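Local coordinates for protein triphenylmethane reductase (Citrobacter sp., PDB 2JL1) that binds NADP(H) and reduces triphenylmethane dyes, probably with the nicotinamide cofactor as hydride donor, at residues H19-K22 / Q28-A31; S113-A118 / Y252-K257; S214-K219 / T280-L285. All blocks are in the same frame, centred on the assembly; numbering follows the deposited sequence.

Interaction 1: H19-K22 / Q28-A31; sequences HLLK and QIIA
Ile29 reaches from the start of strand 29-33 to Leu20 and Leu21, at the C-terminal part of helix 11-20, and puts its delta methyl between these two consecutive leucines. CD1 of Ile29 lies 3.6 Å from CB of Leu20 and equally 3.6 Å from CD2 of Leu21, so one methyl makes the close approaches on both sides. The two leucines use different parts of themselves: Leu20 offers the root of its side chain, whereas Leu21 brings a branch tip, its chain crossing that of Ile29 at about a right angle. In Ile29 the CG1 arm stands anti to the carbonyl carbon (chi1 -55°) and continues extended to CD1 (chi2 162°), which gives the residue its full reach toward the helix. Leu20 also packs on Ile3 and Val5 of strand 3-5 and on Ala183 of helix 175-186, while Leu21 also touches Ala26 and Gln45. The contact is purely apolar and small, burying 135 Å² in all, with Leu20 and Ile29 both buried. Helix 11-20 is thereby seated against the sheet beside the strand that follows it, closing the first beta-alpha-beta crossover (strand 3-5, helix 11-20, strand 29-33) of the NADP-binding Rossmann fold.

Interaction 2: S113-A118 / Y252-K257; sequences SIIPLA and YDAISK
Ile114 and Ile115 present different branches to the last turn of helix 242-256 and the residue after it. Both hold CG1 in the crowded position between backbone N and carbonyl carbon, with chi1 of 74° and 68°, yet they are used differently. In Ile114 the long arm does the touching: extended, it passes the CB of Ala254 at 4.2 Å from CG1 and ends with CD1 against Lys257, 3.8 Å from its CB. The arm meets the aliphatic chain of Lys257 at about a right angle, CD1 also lying 3.9 Å from the lysine CD. Ile115 instead turns its short branch to the helix, CG2 resting 3.6 Å from the CB of Ala254; Ile115 also packs on Tyr107. The contact thus joins the loop that follows strand 101-107 of the Rossmann sheet to the end of a helix from the C-terminal part of the chain. An ST turn shapes that loop, Ser113 OG accepting from the N of Ile115 at 3.2 Å in a nearly straight bond (166°). Glu259, just past the helix, bonds to both Ser113 OG and the N of Ile114, adding a polar link beside the apolar one. Lys257 runs extended beyond CG, which carries NZ back across the last turn to the syn lone pair of Asp253 OD1, a 2.8 Å salt bridge that steadies the chain over which Ile114 lies.

Interaction 3: S214-K219 / T280-L285; sequences SEVSGK and TVKQAL
Val216 packs against Val281, Lys282 and Leu285, joining two helices, 206-217 and the C-terminal helix 277-285, in the part of the chain that follows the Rossmann sheet. The apolar contacts all converge on this valine. Its two methyls share the CG of Lys282, each 3.9 Å away, so that the CG methylene of the lysine lies against the fork of the valine. CG2 of Val216 also meets CG1 of Val281 at 4.1 Å, and CG1 faces CD1 of Leu285 at 4.2 Å. With CG1 anti to the backbone N (chi1 172°), the valine spreads its branches across one turn of the opposing helix, from Val281 to Leu285. Leu213, one turn before Val216, touches both Val281 and Leu285 and extends the apolar seam, while Met287 packs on Val216 from the chain terminus. Lys282 adds only its aliphatic part to this seam; its chain runs on extended beyond CG, and the residue is exposed. Among the polar interactions, a salt bridge from Glu215 OE1 to Lys278 NZ ties the same two helices together. The others shape the end of helix 206-217, where Gly218 leaves helical geometry with a positive phi of 80° after its N has bonded to Ser214 O. There an ST turn is closed by Ser217, whose OG accepts from the N of Lys219 at 3.1 Å.

How the interactions relate
Interaction 1 belongs to the first crossover of the Rossmann fold, interaction 2 ties that fold to a later helix, and interaction 3 lies in the C-terminal part. Interactions 1 and 2 lie on opposite sides of the chain's centre, their own centres about 33 Å apart. Interactions 1 and 3 have centres about 32 Å apart but nearest atoms about 11 Å apart. Interactions 2 and 3 alternate along the sequence, with centres about 27 Å apart and nearest atoms about 13 Å apart; none of the three touches another. Interaction 2 comes closest to the cofactor: the side chain of Ile115 is about 8 Å from bound NADP, against about 14 Å for Leu20 in interaction 1. Interaction 3 lies away from the NADP-binding residues.

Interaction 1: H19-K22 / Q28-A31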
loop_
_atom_site.group_PDB
_atom_site.type_symbol
_atom_site.label_atom_id
_atom_site.label_comp_id
_atom_site.label_asym_id
_atom_site.label_seq_id
_atom_site.Cartn_x
_atom_site.Cartn_y
_atom_site.Cartn_z
ATOM N N HIS A 19 20.728 5.905 21.025
ATOM C CA HIS A 19 21.761 6.054 19.995
ATOM C C HIS A 19 21.871 7.474 19.410
ATOM O O HIS A 19 22.982 7.950 19.154
ATOM C CB HIS A 19 21.549 5.027 18.877
ATOM C CG HIS A 19 21.876 3.624 19.289
ATOM N ND1 HIS A 19 23.169 3.192 19.495
ATOM C CD2 HIS A 19 21.077 2.560 19.546
ATOM C CE1 HIS A 19 23.153 1.922 19.864
ATOM N NE2 HIS A 19 21.896 1.514 19.891
ATOM N N LEU A 20 20.735 8.146 19.196
ATOM C CA LEU A 20 20.741 9.544 18.732
ATOM C C LEU A 20 21.414 10.472 19.741
ATOM O O LEU A 20 22.100 11.428 19.357
ATOM C CB LEU A 20 19.317 10.052 18.431
ATOM C CG LEU A 20 18.644 9.519 17.154
ATOM C CD1 LEU A 20 17.184 9.966 17.035
ATOM C CD2 LEU A 20 19.450 9.947 15.943
ATOM N N LEU A 21 21.221 10.181 21.026
ATOM C CA LEU A 21 21.818 10.982 22.113
ATOM C C LEU A 21 23.348 10.911 22.127
ATOM O O LEU A 21 24.001 11.767 22.710
ATOM C CB LEU A 21 21.218 10.604 23.482
ATOM C CG LEU A 21 19.787 11.094 23.789
ATOM C CD1 LEU A 21 19.166 10.413 25.042
ATOM C CD2 LEU A 21 19.728 12.606 23.936
ATOM N N LYS A 22 23.919 9.899 21.483
ATOM C CA LYS A 22 25.374 9.834 21.330
ATOM C C LYS A 22 25.840 10.553 20.063
ATOM O O LYS A 22 27.041 10.653 19.816
ATOM C CB LYS A 22 25.861 8.387 21.315
ATOM C CG LYS A 22 25.633 7.635 22.604
ATOM C CD LYS A 22 26.254 6.256 22.482
ATOM C CE LYS A 22 25.791 5.303 23.575
ATOM N NZ LYS A 22 25.549 3.961 22.951
ATOM N N GLN A 28 17.762 18.487 19.970
ATOM C CA GLN A 28 17.525 18.264 18.543
ATOM C C GLN A 28 16.598 17.044 18.307
ATOM O O GLN A 28 16.113 16.821 17.203
ATOM C CB GLN A 28 18.880 18.069 17.830
ATOM C CG GLN A 28 18.838 18.179 16.310
ATOM C CD GLN A 28 20.197 17.973 15.625
ATOM O OE1 GLN A 28 21.270 18.126 16.242
ATOM N NE2 GLN A 28 20.153 17.646 14.329
ATOM N N ILE A 29 16.365 16.268 19.360
ATOM C CA ILE A 29 15.563 15.057 19.261
ATOM C C ILE A 29 14.168 15.341 19.816
ATOM O O ILE A 29 14.045 16.005 20.836
ATOM C CB ILE A 29 16.226 13.898 20.054
ATOM C CG1 ILE A 29 17.672 13.694 19.580
ATOM C CG2 ILE A 29 15.396 12.611 19.953
ATOM C CD1 ILE A 29 18.554 12.917 20.541
ATOM N N ILE A 30 13.130 14.830 19.144
ATOM C CA ILE A 30 11.745 14.928 19.612
ATOM C C ILE A 30 11.127 13.536 19.744
ATOM O O ILE A 30 11.023 12.789 18.761
ATOM C CB ILE A 30 10.850 15.758 18.662
ATOM C CG1 ILE A 30 11.397 17.179 18.467
ATOM C CG2 ILE A 30 9.423 15.828 19.197
ATOM C CD1 ILE A 30 10.814 17.889 17.269
ATOM N N ALA A 31 10.737 13.185 20.958
ATOM C CA ALA A 31 10.058 11.935 21.200
ATOM C C ALA A 31 8.579 12.173 20.973
ATOM O O ALA A 31 7.978 13.044 21.608
ATOM C CB ALA A 31 10.314 11.451 22.607
#

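Interaction 2: S113-A118 / Y252-K257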
loop_
_atom_site.group_PDB
_atom_site.type_symbol
_atom_site.label_atom_id
_atom_site.label_comp_id
_atom_site.label_asym_id
_atom_site.label_seq_id
_atom_site.Cartn_x
_atom_site.Cartn_y
_atom_site.Cartn_z
ATOM N N SER A 113 7.558 -12.210 1.217
ATOM C CA SER A 113 7.113 -12.690 2.506
ATOM C C SER A 113 5.801 -13.461 2.432
ATOM O O SER A 113 4.975 -13.209 1.569
ATOM C CB SER A 113 6.993 -11.527 3.482
ATOM O OG SER A 113 6.472 -11.984 4.715
ATOM N N ILE A 114 5.641 -14.412 3.348
ATOM C CA ILE A 114 4.433 -15.184 3.465
ATOM C C ILE A 114 3.668 -14.901 4.763
ATOM O O ILE A 114 2.723 -15.613 5.080
ATOM C CB ILE A 114 4.722 -16.728 3.302
ATOM C CG1 ILE A 114 5.419 -17.306 4.552
ATOM C CG2 ILE A 114 5.512 -17.018 2.007
ATOM C CD1 ILE A 114 5.639 -18.844 4.505
ATOM N N ILE A 115 4.074 -13.892 5.533
ATOM C CA ILE A 115 3.277 -13.471 6.689
ATOM C C ILE A 115 2.444 -12.194 6.374
ATOM O O ILE A 115 2.925 -11.304 5.655
ATOM C CB ILE A 115 4.134 -13.276 7.930
ATOM C CG1 ILE A 115 5.053 -12.082 7.767
ATOM C CG2 ILE A 115 4.963 -14.562 8.219
ATOM C CD1 ILE A 115 5.155 -11.227 9.008
ATOM N N PRO A 116 1.180 -12.129 6.864
ATOM C CA PRO A 116 0.262 -11.022 6.541
ATOM C C PRO A 116 0.797 -9.600 6.800
ATOM O O PRO A 116 0.540 -8.702 6.001
ATOM C CB PRO A 116 -0.965 -11.335 7.410
ATOM C CG PRO A 116 -0.961 -12.827 7.508
ATOM C CD PRO A 116 0.505 -13.151 7.698
ATOM N N LEU A 117 1.562 -9.418 7.877
ATOM C CA LEU A 117 2.127 -8.109 8.227
ATOM C C LEU A 117 2.996 -7.493 7.110
ATOM O O LEU A 117 3.097 -6.272 7.022
ATOM C CB LEU A 117 2.880 -8.163 9.578
ATOM C CG LEU A 117 3.339 -6.770 10.059
ATOM C CD1 LEU A 117 2.157 -5.874 10.473
ATOM C CD2 LEU A 117 4.377 -6.851 11.167
ATOM N N ALA A 118 3.582 -8.317 6.234
ATOM C CA ALA A 118 4.367 -7.792 5.102
ATOM C C ALA A 118 3.501 -6.870 4.236
ATOM O O ALA A 118 3.982 -5.910 3.668
ATOM C CB ALA A 118 4.884 -8.925 4.245
ATOM N N TYR A 252 7.344 -19.362 13.632
ATOM C CA TYR A 252 8.212 -20.528 13.454
ATOM C C TYR A 252 7.867 -21.249 12.148
ATOM O O TYR A 252 8.738 -21.698 11.436
ATOM C CB TYR A 252 8.045 -21.505 14.610
ATOM C CG TYR A 252 8.687 -21.103 15.924
ATOM C CD1 TYR A 252 9.883 -20.379 15.969
ATOM C CD2 TYR A 252 8.132 -21.528 17.127
ATOM C CE1 TYR A 252 10.482 -20.049 17.188
ATOM C CE2 TYR A 252 8.718 -21.211 18.358
ATOM C CZ TYR A 252 9.889 -20.470 18.374
ATOM O OH TYR A 252 10.465 -20.190 19.580
ATOM N N ASP A 253 6.585 -21.329 11.828
ATOM C CA ASP A 253 6.158 -22.027 10.606
ATOM C C ASP A 253 6.662 -21.274 9.364
ATOM O O ASP A 253 7.127 -21.888 8.409
ATOM C CB ASP A 253 4.618 -22.196 10.591
ATOM C CG ASP A 253 4.128 -22.964 9.376
ATOM O OD1 ASP A 253 3.546 -22.339 8.477
ATOM O OD2 ASP A 253 4.347 -24.182 9.304
ATOM N N ALA A 254 6.599 -19.948 9.389
ATOM C CA ALA A 254 7.076 -19.144 8.265
ATOM C C ALA A 254 8.584 -19.379 8.125
ATOM O O ALA A 254 9.089 -19.578 7.030
ATOM C CB ALA A 254 6.758 -17.631 8.499
ATOM N N ILE A 255 9.280 -19.384 9.260
ATOM C CA ILE A 255 10.713 -19.668 9.283
ATOM C C ILE A 255 11.006 -21.048 8.670
ATOM O O ILE A 255 11.898 -21.149 7.811
ATOM C CB ILE A 255 11.330 -19.489 10.708
ATOM C CG1 ILE A 255 11.377 -18.002 11.094
ATOM C CG2 ILE A 255 12.772 -20.096 10.784
ATOM C CD1 ILE A 255 11.660 -17.803 12.602
ATOM N N SER A 256 10.229 -22.089 9.048
ATOM C CA SER A 256 10.424 -23.419 8.459
ATOM C C SER A 256 10.246 -23.412 6.939
ATOM O O SER A 256 10.682 -24.344 6.284
ATOM C CB SER A 256 9.466 -24.451 9.035
ATOM O OG SER A 256 8.168 -24.284 8.500
ATOM N N LYS A 257 9.593 -22.371 6.403
ATOM C CA LYS A 257 9.329 -22.248 4.954
ATOM C C LYS A 257 10.226 -21.206 4.265
ATOM O O LYS A 257 9.955 -20.804 3.113
ATOM C CB LYS A 257 7.841 -21.902 4.722
ATOM C CG LYS A 257 6.914 -23.091 5.027
ATOM C CD LYS A 257 5.456 -22.683 5.216
ATOM C CE LYS A 257 4.580 -23.898 5.512
ATOM N NZ LYS A 257 3.211 -23.407 5.906
#

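Interaction 3: S214-K219 / T280-L285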
loop_
_atom_site.group_PDB
_atom_site.type_symbol
_atom_site.label_atom_id
_atom_site.label_comp_id
_atom_site.label_asym_id
_atom_site.label_seq_id
_atom_site.Cartn_x
_atom_site.Cartn_y
_atom_site.Cartn_z
ATOM N N SER A 214 23.827 -24.353 25.041
ATOM C CA SER A 214 24.602 -25.413 25.693
ATOM C C SER A 214 26.024 -24.970 26.073
ATOM O O SER A 214 26.460 -25.172 27.212
ATOM C CB SER A 214 24.679 -26.632 24.766
ATOM O OG SER A 214 23.389 -27.177 24.557
ATOM N N GLU A 215 26.730 -24.345 25.124
ATOM C CA GLU A 215 28.095 -23.847 25.343
ATOM C C GLU A 215 28.170 -22.797 26.439
ATOM O O GLU A 215 28.987 -22.921 27.331
ATOM C CB GLU A 215 28.711 -23.283 24.052
ATOM C CG GLU A 215 29.214 -24.355 23.103
ATOM C CD GLU A 215 29.272 -23.906 21.648
ATOM O OE1 GLU A 215 29.184 -22.684 21.371
ATOM O OE2 GLU A 215 29.416 -24.787 20.768
ATOM N N VAL A 216 27.299 -21.788 26.363
ATOM C CA VAL A 216 27.261 -20.668 27.312
ATOM C C VAL A 216 26.869 -21.113 28.728
ATOM O O VAL A 216 27.453 -20.659 29.722
ATOM C CB VAL A 216 26.292 -19.555 26.819
ATOM C CG1 VAL A 216 26.075 -18.484 27.872
ATOM C CG2 VAL A 216 26.839 -18.884 25.560
ATOM N N SER A 217 25.878 -21.993 28.812
ATOM C CA SER A 217 25.258 -22.337 30.091
ATOM C C SER A 217 25.877 -23.565 30.749
ATOM O O SER A 217 25.710 -23.774 31.963
ATOM C CB SER A 217 23.767 -22.585 29.890
ATOM O OG SER A 217 23.566 -23.869 29.312
ATOM N N GLY A 218 26.570 -24.378 29.954
ATOM C CA GLY A 218 27.166 -25.628 30.439
ATOM C C GLY A 218 26.156 -26.756 30.522
ATOM O O GLY A 218 26.507 -27.905 30.790
ATOM N N LYS A 219 24.888 -26.455 30.299
ATOM C CA LYS A 219 23.893 -27.522 30.309
ATOM C C LYS A 219 23.516 -27.925 28.881
ATOM O O LYS A 219 23.352 -27.071 28.014
ATOM C CB LYS A 219 22.684 -27.128 31.172
ATOM C CG LYS A 219 21.368 -27.736 30.748
ATOM C CD LYS A 219 20.575 -28.288 31.912
ATOM C CE LYS A 219 19.570 -29.334 31.389
ATOM N NZ LYS A 219 20.250 -30.325 30.456
ATOM N N THR A 280 24.830 -12.236 22.166
ATOM C CA THR A 280 23.436 -11.934 22.489
ATOM C C THR A 280 22.891 -12.960 23.476
ATOM O O THR A 280 22.162 -12.602 24.399
ATOM C CB THR A 280 22.567 -11.815 21.189
ATOM O OG1 THR A 280 23.144 -10.805 20.339
ATOM C CG2 THR A 280 21.139 -11.418 21.521
ATOM N N VAL A 281 23.243 -14.233 23.293
ATOM C CA VAL A 281 22.816 -15.277 24.241
ATOM C C VAL A 281 23.397 -14.983 25.642
ATOM O O VAL A 281 22.686 -15.063 26.653
ATOM C CB VAL A 281 23.179 -16.720 23.752
ATOM C CG1 VAL A 281 22.956 -17.755 24.851
ATOM C CG2 VAL A 281 22.365 -17.099 22.491
ATOM N N LYS A 282 24.676 -14.609 25.696
ATOM C CA LYS A 282 25.307 -14.307 26.982
ATOM C C LYS A 282 24.607 -13.162 27.690
ATOM O O LYS A 282 24.350 -13.254 28.887
ATOM C CB LYS A 282 26.790 -14.004 26.848
ATOM C CG LYS A 282 27.647 -15.197 26.517
ATOM C CD LYS A 282 29.109 -14.794 26.640
ATOM C CE LYS A 282 30.019 -15.686 25.834
ATOM N NZ LYS A 282 31.444 -15.325 26.127
ATOM N N GLN A 283 24.314 -12.090 26.950
ATOM C CA GLN A 283 23.614 -10.925 27.493
ATOM C C GLN A 283 22.230 -11.304 28.003
ATOM O O GLN A 283 21.842 -10.910 29.106
ATOM C CB GLN A 283 23.479 -9.822 26.434
ATOM C CG GLN A 283 24.764 -9.065 26.129
ATOM C CD GLN A 283 24.691 -8.272 24.833
ATOM O OE1 GLN A 283 23.628 -8.162 24.208
ATOM N NE2 GLN A 283 25.822 -7.716 24.416
ATOM N N ALA A 284 21.491 -12.072 27.208
ATOM C CA ALA A 284 20.122 -12.477 27.552
ATOM C C ALA A 284 20.063 -13.223 28.885
ATOM O O ALA A 284 19.118 -13.069 29.658
ATOM C CB ALA A 284 19.526 -13.343 26.445
ATOM N N LEU A 285 21.083 -14.038 29.128
ATOM C CA LEU A 285 21.164 -14.854 30.325
ATOM C C LEU A 285 22.024 -14.234 31.414
ATOM O O LEU A 285 22.108 -14.786 32.504
ATOM C CB LEU A 285 21.773 -16.201 29.983
ATOM C CG LEU A 285 21.074 -17.142 29.029
ATOM C CD1 LEU A 285 21.991 -18.329 28.904
ATOM C CD2 LEU A 285 19.695 -17.539 29.546
#